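Local structure of putative polyketide cyclase (Acidithiobacillus ferrooxidans, 3F9S) at the interface of chains A and B. The protein is a putative polyketide cyclase of the SnoaL-like family, which would be expected to close rings in polyketide intermediates. Residues are numbered along the deposited sequence; one frame, centred on the assembly and turned at random. Chains: chain A/B, putative polyketide cyclase.

The interface of chains A and B. Residues chain A 130-134, 136-137; chain B 130-134.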
loop_
_atom_site.group_PDB
_atom_site.type_symbol
_atom_site.label_atom_id
_atom_site.label_comp_id
_atom_site.label_asym_id
_atom_site.label_seq_id
_atom_site.Cartn_x
_atom_site.Cartn_y
_atom_site.Cartn_z
ATOM N N THR A 130 -0.387 -3.226 3.308
ATOM C CA THR A 130 0.046 -4.542 2.905
ATOM C C THR A 130 -1.191 -5.339 2.528
ATOM O O THR A 130 -2.298 -5.043 2.982
ATOM C CB THR A 130 0.748 -5.271 4.056
ATOM O OG1 THR A 130 -0.212 -5.610 5.041
ATOM C CG2 THR A 130 1.817 -4.404 4.728
ATOM N N ASP A 131 -0.983 -6.381 1.740
ATOM C CA ASP A 131 -2.064 -7.253 1.298
ATOM C C ASP A 131 -2.400 -8.294 2.376
ATOM O O ASP A 131 -2.174 -9.500 2.218
ATOM C CB ASP A 131 -1.702 -7.922 -0.020
ATOM C CG ASP A 131 -2.827 -8.753 -0.580
ATOM O OD1 ASP A 131 -4.003 -8.519 -0.202
ATOM O OD2 ASP A 131 -2.510 -9.625 -1.409
ATOM N N ARG A 132 -2.966 -7.812 3.476
ATOM C CA ARG A 132 -3.342 -8.690 4.564
ATOM C C ARG A 132 -4.478 -9.626 4.179
ATOM O O ARG A 132 -4.522 -10.764 4.659
ATOM C CB ARG A 132 -3.764 -7.913 5.782
ATOM C CG ARG A 132 -2.673 -7.060 6.359
ATOM C CD ARG A 132 -3.134 -6.515 7.641
ATOM N NE ARG A 132 -4.257 -5.613 7.399
ATOM C CZ ARG A 132 -5.163 -5.271 8.308
ATOM N NH1 ARG A 132 -5.134 -5.736 9.550
ATOM N NH2 ARG A 132 -6.116 -4.433 7.954
ATOM N N LEU A 133 -5.387 -9.174 3.309
ATOM C CA LEU A 133 -6.504 -10.015 2.906
ATOM C C LEU A 133 -5.989 -11.245 2.138
ATOM O O LEU A 133 -6.481 -12.354 2.365
ATOM C CB LEU A 133 -7.544 -9.257 2.080
ATOM C CG LEU A 133 -8.774 -10.085 1.703
ATOM C CD1 LEU A 133 -9.480 -10.639 2.971
ATOM C CD2 LEU A 133 -9.720 -9.272 0.864
ATOM N N GLY A 134 -5.011 -11.029 1.264
ATOM C CA GLY A 134 -4.330 -12.089 0.525
ATOM C C GLY A 134 -3.772 -13.135 1.466
ATOM O O GLY A 134 -4.050 -14.314 1.307
ATOM N N TYR A 136 -4.640 -13.639 4.662
ATOM C CA TYR A 136 -5.842 -14.159 5.340
ATOM C C TYR A 136 -6.481 -15.256 4.489
ATOM O O TYR A 136 -6.734 -16.355 4.985
ATOM C CB TYR A 136 -6.787 -12.971 5.606
ATOM C CG TYR A 136 -8.123 -13.250 6.246
ATOM C CD1 TYR A 136 -9.201 -13.704 5.481
ATOM C CD2 TYR A 136 -8.345 -12.953 7.595
ATOM C CE1 TYR A 136 -10.449 -13.926 6.058
ATOM C CE2 TYR A 136 -9.592 -13.164 8.178
ATOM C CZ TYR A 136 -10.639 -13.640 7.399
ATOM O OH TYR A 136 -11.857 -13.873 7.995
ATOM N N GLN A 137 -6.674 -14.970 3.203
ATOM C CA GLN A 137 -7.212 -15.928 2.229
ATOM C C GLN A 137 -6.344 -17.177 2.039
ATOM O O GLN A 137 -6.865 -18.298 1.981
ATOM C CB GLN A 137 -7.395 -15.255 0.866
ATOM C CG GLN A 137 -8.553 -14.270 0.820
ATOM C CD GLN A 137 -8.592 -13.478 -0.474
ATOM O OE1 GLN A 137 -7.630 -13.462 -1.236
ATOM N NE2 GLN A 137 -9.709 -12.807 -0.721
ATOM N N THR B 130 -4.246 -2.079 -1.378
ATOM C CA THR B 130 -5.280 -1.399 -0.611
ATOM C C THR B 130 -5.617 -2.226 0.604
ATOM O O THR B 130 -5.389 -3.445 0.621
ATOM C CB THR B 130 -6.529 -1.209 -1.424
ATOM O OG1 THR B 130 -7.184 -2.470 -1.589
ATOM C CG2 THR B 130 -6.224 -0.590 -2.800
ATOM N N ASP B 131 -6.229 -1.568 1.586
ATOM C CA ASP B 131 -6.583 -2.218 2.828
ATOM C C ASP B 131 -7.902 -2.963 2.660
ATOM O O ASP B 131 -8.917 -2.588 3.249
ATOM C CB ASP B 131 -6.666 -1.222 3.962
ATOM C CG ASP B 131 -6.881 -1.865 5.297
ATOM O OD1 ASP B 131 -6.588 -3.069 5.422
ATOM O OD2 ASP B 131 -7.357 -1.165 6.222
ATOM N N ARG B 132 -7.867 -4.035 1.875
ATOM C CA ARG B 132 -9.055 -4.848 1.647
ATOM C C ARG B 132 -9.492 -5.567 2.888
ATOM O O ARG B 132 -10.694 -5.734 3.094
ATOM C CB ARG B 132 -8.840 -5.875 0.552
ATOM C CG ARG B 132 -8.602 -5.254 -0.811
ATOM C CD ARG B 132 -8.569 -6.317 -1.853
ATOM N NE ARG B 132 -7.478 -7.249 -1.607
ATOM C CZ ARG B 132 -7.438 -8.513 -2.038
ATOM N NH1 ARG B 132 -8.383 -9.049 -2.806
ATOM N NH2 ARG B 132 -6.399 -9.258 -1.717
ATOM N N LEU B 133 -8.544 -6.040 3.696
ATOM C CA LEU B 133 -8.901 -6.707 4.926
ATOM C C LEU B 133 -9.648 -5.755 5.849
ATOM O O LEU B 133 -10.609 -6.152 6.460
ATOM C CB LEU B 133 -7.679 -7.287 5.635
ATOM C CG LEU B 133 -8.033 -8.103 6.883
ATOM C CD1 LEU B 133 -8.963 -9.278 6.576
ATOM C CD2 LEU B 133 -6.761 -8.614 7.507
ATOM N N GLY B 134 -9.177 -4.526 5.984
ATOM C CA GLY B 134 -9.861 -3.524 6.802
ATOM C C GLY B 134 -11.306 -3.348 6.380
ATOM O O GLY B 134 -12.193 -3.308 7.209
HETATM O O HOH W 1 -5.727 -6.246 2.826
HETATM O O HOH W 2 -4.560 -4.547 4.705
HETATM O O HOH W 3 -5.356 -6.140 0.147
#
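Two copies of a SnoaL-like polyketide cyclase meet about a two-fold axis where strand 122-130 gives way to the C-terminal helix 132-142; whether this pair is the biological dimer the coordinates alone do not show. Reciprocal salt bridges join the chains. A:Arg132 NH2 donates to the carboxylate oxygen OD1 of B:Asp131 at 2.9 Å, a nearly straight bond (164° at H) lying in the guanidinium plane and received on the syn lone pair; B:Arg132 and A:Asp131 repeat it. NH2 meets OD1 directly, the carboxylate and guanidinium planes being 36° apart, while NE reaches the same oxygen through water 2.

Leucine, branched and apolar, suits the guanidinium face: B:Leu133 CD2 sits 3.7 Å above its centre and also touches A:Arg132 CB at 3.5 Å. Its other methyl, CD1, meets A:Leu133 CD1 across the axis and lies over the rim of one face of the A:Tyr136 ring.

Arginine is long enough to bend at chi3, which leaves A:Arg132 NE to bond water 2 at 2.9 Å. That water also contacts A:Thr130 O and B:Asp131 OD1, water 3 is its twin, and water 1 joins both while bonding the backbone N of A:Leu133 and B:Leu133.

Behind this shell, aspartate caps the first turn of its own helix: B:Gly134 N donates to B:Asp131 OD1 at 3.0 Å from above the carboxylate plane. CG anti to the backbone N (chi1 -174°) directs the carboxylate toward that amide, and the helix start may further stabilise its negative charge. The absence of a side chain at glycine may ease the approach of A:Arg132 NH2, 3.6 Å from B:Gly134 N.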